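Local structure of DUF3856 domain-containing protein (Chlorobium tepidum, 2HR2) at residues A[105-110]-A[124-128]; A[7-11]-A[40-45]; A[11-15]-A[55-59]; A[101-105]-A[131-135]. The protein is of unknown function but folds as a TPR-like alpha-alpha superhelix, a scaffold that in related proteins commonly mediates protein-protein binding. The contacts are given in a common frame with arbitrary orientation. Numbering follows the deposited sequence.

Four contacts sample the two halves of an all-helical superhelix. Interactions 2 and 3 both start from helix 4-24, share Ala11 and have centres 10 Å apart; the first reaches the end of helix 27-41 and the turn after it, the second the next helix, 52-69. Interactions 4 and 1 follow later in the chain, both between helices 97-114 and 118-134, sharing Val105, with centres 9 Å apart and interaction 1 nested inside the loop closed by interaction 4. The two pairs lie on opposite sides of the chain's centre; interactions 1 and 2 are 31 Å apart between centres. Interactions 1, 2 and 4 close helical hairpins, while interaction 3 packs one hairpin on the next, as in a TPR-like superhelix.

Interaction 1: A[105-110]-A[124-128]; sequences VYSRAL and EFKKV
Two helical segments, 105-110 of helix 97-114 and 124-128 of helix 118-134, run nearly antiparallel at 154°, their axes 8.7 Å apart at closest approach. The CA atoms of Ala109 and Glu124 lie 5.3 Å apart, those of Tyr106 and Val128 6.1 Å. Such close pairing needs a small residue, and Ala109 is the one. Its CB faces the hollow between Glu124 and Phe125, 3.8 Å from Glu124 CB and under the Phe125 ring, 3.6 Å from the ring centroid and 8° off its normal, a clean CH-pi contact. Phe125 (chi1 m) starts sideways but swings its ring over Ala109; its CZ comes 4.1 Å from Leu110 CD2, and its CE1 is 4.3 Å from Tyr106 CE1. One turn along, Val128 (chi1 t) is the answering bump: its CG2 sits 3.7 Å from Tyr106 CA and 3.7 Å from Val105 CG1. Met145 and Val148 of helix 142-157 touch Tyr106, and Ala149 and Ile153 touch Phe125. This is the antiparallel helix hairpin of a TPR-like repeat. On the flank facing helix 73-90, Glu124 (m, m) curls back so that OE1 is 3.2 Å from Val105 CG1, while OE2 makes a long salt bridge, 3.6 Å, to Arg108 NH1. The stronger partner of Arg108 is Asp81, bridged to NE, so the chemistry is an apolar seam bordered by charges that tie three helices together.

Interaction 2: A[7-11]-A[40-45]; sequences EVVGA and ISHTMP
Segment 7-11 is continuous helix, whereas 40-45 is helical only through Ser41 and then leaves helix 27-41 in a type I beta turn from Ser41 to Met44, with Met44 and Pro45 extended. Hydrogen bonds from Thr43 N (3.1 Å) and Thr43 OG1 (2.8 Å, chi1 p) to Ile40 O tie the turn back to the helix end. The backbones come nearest at Ala11 and Ile40, CA to CA 5.6 Å. Ile40 (m, t) points its CG2 at the helix, 3.2 Å from Glu7 O and 4.0 Å from Ala11 CB; Gly10 O lies 4.0 Å from Ile40 CD1. Glu7 (m, t) stretches along the turn, its OE1 3.2 Å from Met44 CA. The selenomethionine Met44 lays SE 3.8 Å from Val8 CG2 and also touches Phe50. Ala11 and Ser41 in turn meet Phe55 of helix 52-69. Packing of a helix against the end of its antiparallel partner is what one expects at the open end of a TPR-like helical hairpin.

Interaction 3: A[11-15]-A[55-59]; sequences AYLAL and FDAFC
Segments 11-15 (helix 4-24) and 55-59 (helix 52-69) run roughly parallel, crossing at 22° with axes 11.5 Å apart at closest approach, so large side chains must bridge the gap; the nearest CA atoms are Leu15 and Cys59 at 6.8 Å. Ala11 comes first: its CB is 3.6 Å, and its O 3.5 Å, from Phe55 CZ, the carbonyl lying at the edge of the ring. Phe55 (chi1 t) reaches out to it across the gap. Tyr12 follows, its ring swung in so that CD1 is 4.1 Å from Phe55 CE1; the ring planes are 27° apart and the centroids 5.7 Å, with very little overlap. Leu15 (t, p), a turn beyond Ala11, completes the set: CD2 is 3.9 Å from Phe55 CE1 and 4.1 Å from Phe58 CB, and CD1 4.0 Å from Cys59 SG. Outside the pair, Phe50 meets the Phe55 ring edge-to-face, and Phe58 also touches Glu97 and Leu100 of helix 97-114. Near-parallel packing of the first helices of successive hairpins is characteristic of the TPR-like alpha-alpha superhelix.

Interaction 4: A[101-105]-A[131-135]; sequences WISAV and MIEER
A selenomethionine methyl sitting flat on a tryptophan is the striking feature: Met131 CE lies 3.5 Å from the centroid of the five-membered ring of Trp101, 10° off its normal, a CH-pi contact. SE is 4.9 Å from the same centroid, making it a Met-aromatic pair. It joins helices 97-114 and 118-134 of a TPR-like hairpin. Segment 101-105 is helical throughout; 131-135 is helical to Glu134, and Arg135 leaves helical angles (psi 122°). Ile102 and Met131 are nearest, CA to CA 6.9 Å. With chi angles m, t, p, Met131 folds its end toward Trp101, placing CE 3.6 Å from Ile102 CG1 and SE 3.8 Å from Val105 CG2. Trp101 (chi1 t) also meets the ring of Phe87, so helix 73-90 backs this contact. Arg135 stretches past Ile102 to donate from NH2 to the carbonyl of Gln95, tying the helix end to the loop before helix 97-114. Its aliphatic part packs on Ile102 (m, t), Arg135 CD to Ile102 CD1 at 3.9 Å.

Interaction 1: A[105-110]-A[124-128]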
loop_
_atom_site.group_PDB
_atom_site.type_symbol
_atom_site.label_atom_id
_atom_site.label_comp_id
_atom_site.label_asym_id
_atom_site.label_seq_id
_atom_site.Cartn_x
_atom_site.Cartn_y
_atom_site.Cartn_z
ATOM N N VAL A 105 4.972 3.159 1.408
ATOM C CA VAL A 105 6.140 3.621 2.159
ATOM C C VAL A 105 5.750 3.806 3.628
ATOM O O VAL A 105 6.512 3.454 4.527
ATOM C CB VAL A 105 6.715 4.933 1.555
ATOM C CG1 VAL A 105 7.873 5.476 2.372
ATOM C CG2 VAL A 105 7.183 4.701 0.135
ATOM N N TYR A 106 4.557 4.350 3.854
ATOM C CA TYR A 106 4.033 4.560 5.196
ATOM C C TYR A 106 3.795 3.228 5.893
ATOM O O TYR A 106 4.174 3.066 7.048
ATOM C CB TYR A 106 2.749 5.375 5.116
ATOM C CG TYR A 106 2.127 5.713 6.449
ATOM C CD1 TYR A 106 2.774 6.562 7.342
ATOM C CD2 TYR A 106 0.871 5.228 6.793
ATOM C CE1 TYR A 106 2.198 6.892 8.557
ATOM C CE2 TYR A 106 0.296 5.548 7.999
ATOM C CZ TYR A 106 0.959 6.382 8.879
ATOM O OH TYR A 106 0.369 6.709 10.078
ATOM N N SER A 107 3.186 2.278 5.187
ATOM C CA SER A 107 2.966 0.936 5.731
ATOM C C SER A 107 4.292 0.280 6.125
ATOM O O SER A 107 4.382 -0.371 7.168
ATOM C CB SER A 107 2.242 0.043 4.712
ATOM O OG SER A 107 0.916 0.476 4.456
ATOM N N ARG A 108 5.313 0.452 5.287
ATOM C CA ARG A 108 6.624 -0.111 5.560
ATOM C C ARG A 108 7.215 0.480 6.830
ATOM O O ARG A 108 7.806 -0.242 7.633
ATOM C CB ARG A 108 7.574 0.121 4.388
ATOM C CG ARG A 108 8.931 -0.528 4.592
ATOM C CD ARG A 108 9.714 -0.640 3.309
ATOM N NE ARG A 108 10.839 -1.553 3.492
ATOM C CZ ARG A 108 12.028 -1.212 3.974
ATOM N NH1 ARG A 108 12.295 0.029 4.355
ATOM N NH2 ARG A 108 12.957 -2.142 4.091
ATOM N N ALA A 109 7.059 1.790 7.004
ATOM C CA ALA A 109 7.555 2.464 8.200
ATOM C C ALA A 109 6.854 1.926 9.448
ATOM O O ALA A 109 7.512 1.606 10.436
ATOM C CB ALA A 109 7.357 3.961 8.086
ATOM N N LEU A 110 5.524 1.815 9.389
ATOM C CA LEU A 110 4.740 1.284 10.507
ATOM C C LEU A 110 5.114 -0.159 10.822
ATOM O O LEU A 110 5.164 -0.542 11.988
ATOM C CB LEU A 110 3.239 1.341 10.217
ATOM C CG LEU A 110 2.541 2.693 10.061
ATOM C CD1 LEU A 110 1.078 2.480 9.672
ATOM C CD2 LEU A 110 2.652 3.530 11.329
ATOM N N GLU A 124 12.338 5.916 6.835
ATOM C CA GLU A 124 11.116 5.711 6.045
ATOM C C GLU A 124 10.042 6.726 6.409
ATOM O O GLU A 124 9.334 7.201 5.525
ATOM C CB GLU A 124 10.583 4.286 6.177
ATOM C CG GLU A 124 11.389 3.280 5.374
ATOM C CD GLU A 124 11.109 3.332 3.868
ATOM O OE1 GLU A 124 9.927 3.287 3.480
ATOM O OE2 GLU A 124 12.066 3.367 3.069
ATOM N N PHE A 125 9.911 7.050 7.699
ATOM C CA PHE A 125 8.958 8.089 8.123
ATOM C C PHE A 125 9.347 9.448 7.542
ATOM O O PHE A 125 8.476 10.231 7.175
ATOM C CB PHE A 125 8.841 8.200 9.646
ATOM C CG PHE A 125 8.003 7.125 10.279
ATOM C CD1 PHE A 125 6.642 7.058 10.031
ATOM C CD2 PHE A 125 8.562 6.215 11.162
ATOM C CE1 PHE A 125 5.853 6.082 10.625
ATOM C CE2 PHE A 125 7.776 5.238 11.766
ATOM C CZ PHE A 125 6.420 5.173 11.495
ATOM N N LYS A 126 10.650 9.725 7.475
ATOM C CA LYS A 126 11.143 10.961 6.870
ATOM C C LYS A 126 10.783 10.977 5.381
ATOM O O LYS A 126 10.374 12.008 4.852
ATOM C CB LYS A 126 12.663 11.097 7.046
ATOM C CG LYS A 126 13.237 12.470 6.670
ATOM C CD LYS A 126 14.772 12.532 6.813
ATOM N N LYS A 127 10.928 9.825 4.719
ATOM C CA LYS A 127 10.628 9.683 3.290
ATOM C C LYS A 127 9.150 9.952 3.002
ATOM O O LYS A 127 8.821 10.518 1.960
ATOM C CB LYS A 127 11.033 8.276 2.804
ATOM C CG LYS A 127 10.867 7.986 1.305
ATOM C CD LYS A 127 11.875 8.727 0.428
ATOM C CE LYS A 127 11.649 8.410 -1.056
ATOM N NZ LYS A 127 12.605 9.114 -1.957
ATOM N N VAL A 128 8.268 9.542 3.915
ATOM C CA VAL A 128 6.834 9.783 3.759
ATOM C C VAL A 128 6.570 11.286 3.709
ATOM O O VAL A 128 5.853 11.762 2.830
ATOM C CB VAL A 128 5.987 9.129 4.887
ATOM C CG1 VAL A 128 4.533 9.570 4.804
ATOM C CG2 VAL A 128 6.055 7.614 4.810
#

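Interaction 2: A[7-11]-A[40-45]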
loop_
_atom_site.group_PDB
_atom_site.type_symbol
_atom_site.label_atom_id
_atom_site.label_comp_id
_atom_site.label_asym_id
_atom_site.label_seq_id
_atom_site.Cartn_x
_atom_site.Cartn_y
_atom_site.Cartn_z
ATOM N N GLU A 7 -13.189 -11.971 -15.543
ATOM C CA GLU A 7 -12.072 -11.959 -14.608
ATOM C C GLU A 7 -11.507 -10.554 -14.401
ATOM O O GLU A 7 -11.096 -10.211 -13.294
ATOM C CB GLU A 7 -10.992 -12.916 -15.128
ATOM C CG GLU A 7 -11.485 -14.383 -15.280
ATOM C CD GLU A 7 -10.774 -15.158 -16.394
ATOM O OE1 GLU A 7 -9.673 -14.752 -16.817
ATOM O OE2 GLU A 7 -11.328 -16.180 -16.865
ATOM N N VAL A 8 -11.479 -9.748 -15.459
ATOM C CA VAL A 8 -11.004 -8.363 -15.366
ATOM C C VAL A 8 -11.912 -7.565 -14.441
ATOM O O VAL A 8 -11.435 -6.882 -13.538
ATOM C CB VAL A 8 -10.975 -7.669 -16.746
ATOM C CG1 VAL A 8 -10.712 -6.172 -16.605
ATOM C CG2 VAL A 8 -9.929 -8.306 -17.649
ATOM N N VAL A 9 -13.218 -7.659 -14.672
ATOM C CA VAL A 9 -14.193 -6.945 -13.851
ATOM C C VAL A 9 -14.223 -7.520 -12.434
ATOM O O VAL A 9 -14.307 -6.769 -11.468
ATOM C CB VAL A 9 -15.601 -6.961 -14.480
ATOM C CG1 VAL A 9 -16.624 -6.325 -13.549
ATOM C CG2 VAL A 9 -15.589 -6.230 -15.810
ATOM N N GLY A 10 -14.138 -8.841 -12.310
ATOM C CA GLY A 10 -14.124 -9.490 -11.001
ATOM C C GLY A 10 -12.995 -8.987 -10.118
ATOM O O GLY A 10 -13.202 -8.705 -8.936
ATOM N N ALA A 11 -11.805 -8.865 -10.703
ATOM C CA ALA A 11 -10.622 -8.389 -9.989
ATOM C C ALA A 11 -10.752 -6.916 -9.619
ATOM O O ALA A 11 -10.429 -6.533 -8.500
ATOM C CB ALA A 11 -9.369 -8.620 -10.824
ATOM N N ILE A 40 -7.788 -13.730 -8.693
ATOM C CA ILE A 40 -8.600 -13.620 -9.902
ATOM C C ILE A 40 -7.781 -13.101 -11.081
ATOM O O ILE A 40 -7.887 -13.625 -12.187
ATOM C CB ILE A 40 -9.822 -12.688 -9.684
ATOM C CG1 ILE A 40 -10.796 -13.308 -8.682
ATOM C CG2 ILE A 40 -10.558 -12.437 -11.004
ATOM C CD1 ILE A 40 -11.881 -12.369 -8.198
ATOM N N SER A 41 -6.975 -12.071 -10.846
ATOM C CA SER A 41 -6.166 -11.484 -11.915
ATOM C C SER A 41 -5.187 -12.487 -12.521
ATOM O O SER A 41 -4.904 -12.429 -13.717
ATOM C CB SER A 41 -5.391 -10.254 -11.436
ATOM O OG SER A 41 -4.294 -10.624 -10.622
ATOM N N HIS A 42 -4.682 -13.409 -11.702
ATOM C CA HIS A 42 -3.743 -14.424 -12.187
ATOM C C HIS A 42 -4.390 -15.660 -12.831
ATOM O O HIS A 42 -3.680 -16.589 -13.199
ATOM C CB HIS A 42 -2.754 -14.816 -11.086
ATOM C CG HIS A 42 -1.854 -13.694 -10.678
ATOM N ND1 HIS A 42 -1.893 -13.120 -9.425
ATOM C CD2 HIS A 42 -0.926 -13.001 -11.379
ATOM C CE1 HIS A 42 -1.006 -12.143 -9.362
ATOM N NE2 HIS A 42 -0.409 -12.047 -10.536
ATOM N N THR A 43 -5.717 -15.672 -12.970
ATOM C CA THR A 43 -6.413 -16.768 -13.657
ATOM C C THR A 43 -6.669 -16.417 -15.122
ATOM O O THR A 43 -7.251 -17.216 -15.859
ATOM C CB THR A 43 -7.796 -17.101 -13.027
ATOM O OG1 THR A 43 -8.715 -16.025 -13.261
ATOM C CG2 THR A 43 -7.681 -17.377 -11.535
HETATM N N MSE A 44 -6.254 -15.223 -15.540
HETATM C CA MSE A 44 -6.432 -14.787 -16.919
HETATM C C MSE A 44 -5.413 -15.454 -17.820
HETATM O O MSE A 44 -4.315 -15.781 -17.366
HETATM C CB MSE A 44 -6.220 -13.274 -17.036
HETATM C CG MSE A 44 -7.391 -12.415 -16.637
HETATM SE SE MSE A 44 -6.935 -10.510 -16.753
HETATM C CE MSE A 44 -6.880 -10.033 -14.954
ATOM N N PRO A 45 -5.760 -15.643 -19.106
ATOM C CA PRO A 45 -4.758 -16.187 -20.018
ATOM C C PRO A 45 -3.697 -15.108 -20.256
ATOM O O PRO A 45 -4.006 -13.919 -20.127
ATOM C CB PRO A 45 -5.557 -16.470 -21.295
ATOM C CG PRO A 45 -6.724 -15.538 -21.234
ATOM C CD PRO A 45 -7.043 -15.360 -19.781
#

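Interaction 3: A[11-15]-A[55-59]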
loop_
_atom_site.group_PDB
_atom_site.type_symbol
_atom_site.label_atom_id
_atom_site.label_comp_id
_atom_site.label_asym_id
_atom_site.label_seq_id
_atom_site.Cartn_x
_atom_site.Cartn_y
_atom_site.Cartn_z
ATOM N N ALA A 11 -11.805 -8.865 -10.703
ATOM C CA ALA A 11 -10.622 -8.389 -9.989
ATOM C C ALA A 11 -10.752 -6.916 -9.619
ATOM O O ALA A 11 -10.429 -6.533 -8.500
ATOM C CB ALA A 11 -9.369 -8.620 -10.824
ATOM N N TYR A 12 -11.209 -6.096 -10.563
ATOM C CA TYR A 12 -11.426 -4.666 -10.303
ATOM C C TYR A 12 -12.432 -4.423 -9.178
ATOM O O TYR A 12 -12.187 -3.595 -8.311
ATOM C CB TYR A 12 -11.842 -3.903 -11.573
ATOM C CG TYR A 12 -10.696 -3.209 -12.280
ATOM C CD1 TYR A 12 -9.717 -3.928 -12.954
ATOM C CD2 TYR A 12 -10.601 -1.821 -12.277
ATOM C CE1 TYR A 12 -8.667 -3.283 -13.600
ATOM C CE2 TYR A 12 -9.560 -1.169 -12.916
ATOM C CZ TYR A 12 -8.597 -1.902 -13.577
ATOM O OH TYR A 12 -7.568 -1.242 -14.210
ATOM N N LEU A 13 -13.546 -5.151 -9.183
ATOM C CA LEU A 13 -14.558 -4.988 -8.138
ATOM C C LEU A 13 -14.062 -5.478 -6.777
ATOM O O LEU A 13 -14.419 -4.905 -5.749
ATOM C CB LEU A 13 -15.865 -5.679 -8.518
ATOM C CG LEU A 13 -16.589 -5.082 -9.728
ATOM C CD1 LEU A 13 -17.807 -5.918 -10.102
ATOM C CD2 LEU A 13 -16.996 -3.646 -9.469
ATOM N N ALA A 14 -13.249 -6.532 -6.771
ATOM C CA ALA A 14 -12.680 -7.038 -5.531
ATOM C C ALA A 14 -11.766 -5.981 -4.913
ATOM O O ALA A 14 -11.817 -5.754 -3.703
ATOM C CB ALA A 14 -11.915 -8.329 -5.777
ATOM N N LEU A 15 -10.946 -5.332 -5.745
ATOM C CA LEU A 15 -10.036 -4.292 -5.267
ATOM C C LEU A 15 -10.800 -3.045 -4.821
ATOM O O LEU A 15 -10.431 -2.443 -3.816
ATOM C CB LEU A 15 -8.984 -3.928 -6.316
ATOM C CG LEU A 15 -7.891 -2.948 -5.856
ATOM C CD1 LEU A 15 -7.074 -3.525 -4.711
ATOM C CD2 LEU A 15 -6.973 -2.591 -7.011
ATOM N N PHE A 55 -1.396 -3.675 -11.382
ATOM C CA PHE A 55 -2.527 -4.153 -10.608
ATOM C C PHE A 55 -2.075 -4.873 -9.339
ATOM O O PHE A 55 -2.637 -4.646 -8.267
ATOM C CB PHE A 55 -3.410 -5.065 -11.450
ATOM C CG PHE A 55 -4.680 -5.466 -10.767
ATOM C CD1 PHE A 55 -5.758 -4.599 -10.728
ATOM C CD2 PHE A 55 -4.799 -6.706 -10.161
ATOM C CE1 PHE A 55 -6.931 -4.958 -10.101
ATOM C CE2 PHE A 55 -5.974 -7.076 -9.530
ATOM C CZ PHE A 55 -7.040 -6.200 -9.499
ATOM N N ASP A 56 -1.070 -5.737 -9.456
ATOM C CA ASP A 56 -0.532 -6.441 -8.287
ATOM C C ASP A 56 0.077 -5.453 -7.277
ATOM O O ASP A 56 -0.044 -5.647 -6.060
ATOM C CB ASP A 56 0.492 -7.514 -8.698
ATOM C CG ASP A 56 -0.151 -8.716 -9.398
ATOM O OD1 ASP A 56 -1.350 -8.985 -9.183
ATOM O OD2 ASP A 56 0.554 -9.410 -10.161
ATOM N N ALA A 57 0.706 -4.392 -7.778
ATOM C CA ALA A 57 1.275 -3.365 -6.907
ATOM C C ALA A 57 0.193 -2.670 -6.085
ATOM O O ALA A 57 0.369 -2.428 -4.893
ATOM C CB ALA A 57 2.041 -2.342 -7.728
ATOM N N PHE A 58 -0.925 -2.360 -6.731
ATOM C CA PHE A 58 -2.046 -1.696 -6.078
ATOM C C PHE A 58 -2.625 -2.613 -5.001
ATOM O O PHE A 58 -2.931 -2.161 -3.899
ATOM C CB PHE A 58 -3.118 -1.346 -7.112
ATOM C CG PHE A 58 -2.769 -0.180 -8.017
ATOM C CD1 PHE A 58 -1.450 0.150 -8.340
ATOM C CD2 PHE A 58 -3.793 0.539 -8.623
ATOM C CE1 PHE A 58 -1.168 1.203 -9.196
ATOM C CE2 PHE A 58 -3.516 1.591 -9.483
ATOM C CZ PHE A 58 -2.200 1.923 -9.770
ATOM N N CYS A 59 -2.761 -3.899 -5.321
ATOM C CA CYS A 59 -3.274 -4.883 -4.371
ATOM C C CYS A 59 -2.348 -5.032 -3.164
ATOM O O CYS A 59 -2.820 -5.094 -2.022
ATOM C CB CYS A 59 -3.459 -6.248 -5.043
ATOM S SG CYS A 59 -4.719 -6.296 -6.330
#

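Interaction 4: A[101-105]-A[131-135]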
loop_
_atom_site.group_PDB
_atom_site.type_symbol
_atom_site.label_atom_id
_atom_site.label_comp_id
_atom_site.label_asym_id
_atom_site.label_seq_id
_atom_site.Cartn_x
_atom_site.Cartn_y
_atom_site.Cartn_z
ATOM N N TRP A 101 1.729 4.764 -3.702
ATOM C CA TRP A 101 3.173 4.679 -3.478
ATOM C C TRP A 101 3.439 5.157 -2.048
ATOM O O TRP A 101 4.060 4.450 -1.257
ATOM C CB TRP A 101 3.932 5.579 -4.457
ATOM C CG TRP A 101 5.432 5.373 -4.526
ATOM C CD1 TRP A 101 6.228 4.695 -3.642
ATOM C CD2 TRP A 101 6.320 5.963 -5.484
ATOM N NE1 TRP A 101 7.543 4.770 -4.035
ATOM C CE2 TRP A 101 7.628 5.552 -5.154
ATOM C CE3 TRP A 101 6.132 6.780 -6.606
ATOM C CZ2 TRP A 101 8.737 5.927 -5.898
ATOM C CZ3 TRP A 101 7.237 7.151 -7.349
ATOM C CH2 TRP A 101 8.524 6.726 -6.991
ATOM N N ILE A 102 2.944 6.356 -1.731
ATOM C CA ILE A 102 3.113 6.957 -0.409
ATOM C C ILE A 102 2.556 6.033 0.673
ATOM O O ILE A 102 3.179 5.851 1.720
ATOM C CB ILE A 102 2.450 8.365 -0.332
ATOM C CG1 ILE A 102 3.206 9.356 -1.224
ATOM C CG2 ILE A 102 2.446 8.892 1.115
ATOM C CD1 ILE A 102 2.556 10.713 -1.352
ATOM N N SER A 103 1.394 5.449 0.407
ATOM C CA SER A 103 0.766 4.507 1.326
ATOM C C SER A 103 1.685 3.325 1.646
ATOM O O SER A 103 1.827 2.936 2.803
ATOM C CB SER A 103 -0.550 3.996 0.722
ATOM O OG SER A 103 -1.110 2.945 1.494
ATOM N N ALA A 104 2.299 2.755 0.613
ATOM C CA ALA A 104 3.199 1.614 0.779
ATOM C C ALA A 104 4.434 1.960 1.609
ATOM O O ALA A 104 4.889 1.147 2.413
ATOM C CB ALA A 104 3.613 1.071 -0.577
ATOM N N VAL A 105 4.972 3.159 1.408
ATOM C CA VAL A 105 6.140 3.621 2.159
ATOM C C VAL A 105 5.750 3.806 3.628
ATOM O O VAL A 105 6.512 3.454 4.527
ATOM C CB VAL A 105 6.715 4.933 1.555
ATOM C CG1 VAL A 105 7.873 5.476 2.372
ATOM C CG2 VAL A 105 7.183 4.701 0.135
HETATM N N MSE A 131 7.961 12.860 0.425
HETATM C CA MSE A 131 7.121 12.558 -0.740
HETATM C C MSE A 131 5.833 13.373 -0.766
HETATM O O MSE A 131 5.384 13.785 -1.832
HETATM C CB MSE A 131 6.800 11.067 -0.811
HETATM C CG MSE A 131 8.013 10.220 -1.148
HETATM SE SE MSE A 131 7.695 8.327 -0.928
HETATM C CE MSE A 131 6.410 8.038 -2.359
ATOM N N ILE A 132 5.244 13.599 0.404
ATOM C CA ILE A 132 4.031 14.409 0.509
ATOM C C ILE A 132 4.327 15.845 0.061
ATOM O O ILE A 132 3.512 16.461 -0.635
ATOM C CB ILE A 132 3.449 14.379 1.942
ATOM C CG1 ILE A 132 2.886 12.991 2.242
ATOM C CG2 ILE A 132 2.333 15.413 2.107
ATOM C CD1 ILE A 132 2.557 12.756 3.694
ATOM N N GLU A 133 5.481 16.376 0.461
ATOM C CA GLU A 133 5.885 17.716 0.038
ATOM C C GLU A 133 6.086 17.759 -1.467
ATOM O O GLU A 133 5.567 18.638 -2.149
ATOM C CB GLU A 133 7.207 18.133 0.668
ATOM C CG GLU A 133 7.174 18.383 2.139
ATOM C CD GLU A 133 8.553 18.681 2.659
ATOM O OE1 GLU A 133 9.011 17.943 3.555
ATOM O OE2 GLU A 133 9.204 19.613 2.137
ATOM N N GLU A 134 6.856 16.792 -1.960
ATOM C CA GLU A 134 7.218 16.693 -3.369
ATOM C C GLU A 134 6.009 16.544 -4.287
ATOM O O GLU A 134 5.972 17.129 -5.363
ATOM C CB GLU A 134 8.154 15.493 -3.557
ATOM C CG GLU A 134 8.979 15.516 -4.836
ATOM C CD GLU A 134 9.932 14.326 -4.954
ATOM O OE1 GLU A 134 9.741 13.311 -4.244
ATOM O OE2 GLU A 134 10.878 14.410 -5.767
ATOM N N ARG A 135 5.023 15.769 -3.853
ATOM C CA ARG A 135 3.845 15.515 -4.666
ATOM C C ARG A 135 2.972 16.754 -4.876
ATOM O O ARG A 135 2.530 17.384 -3.912
ATOM C CB ARG A 135 3.013 14.377 -4.055
ATOM C CG ARG A 135 1.851 13.921 -4.935
ATOM C CD ARG A 135 1.169 12.659 -4.418
ATOM N NE ARG A 135 0.249 12.122 -5.424
ATOM C CZ ARG A 135 -0.968 12.594 -5.680
ATOM N NH1 ARG A 135 -1.463 13.613 -5.003
ATOM N NH2 ARG A 135 -1.706 12.042 -6.626
#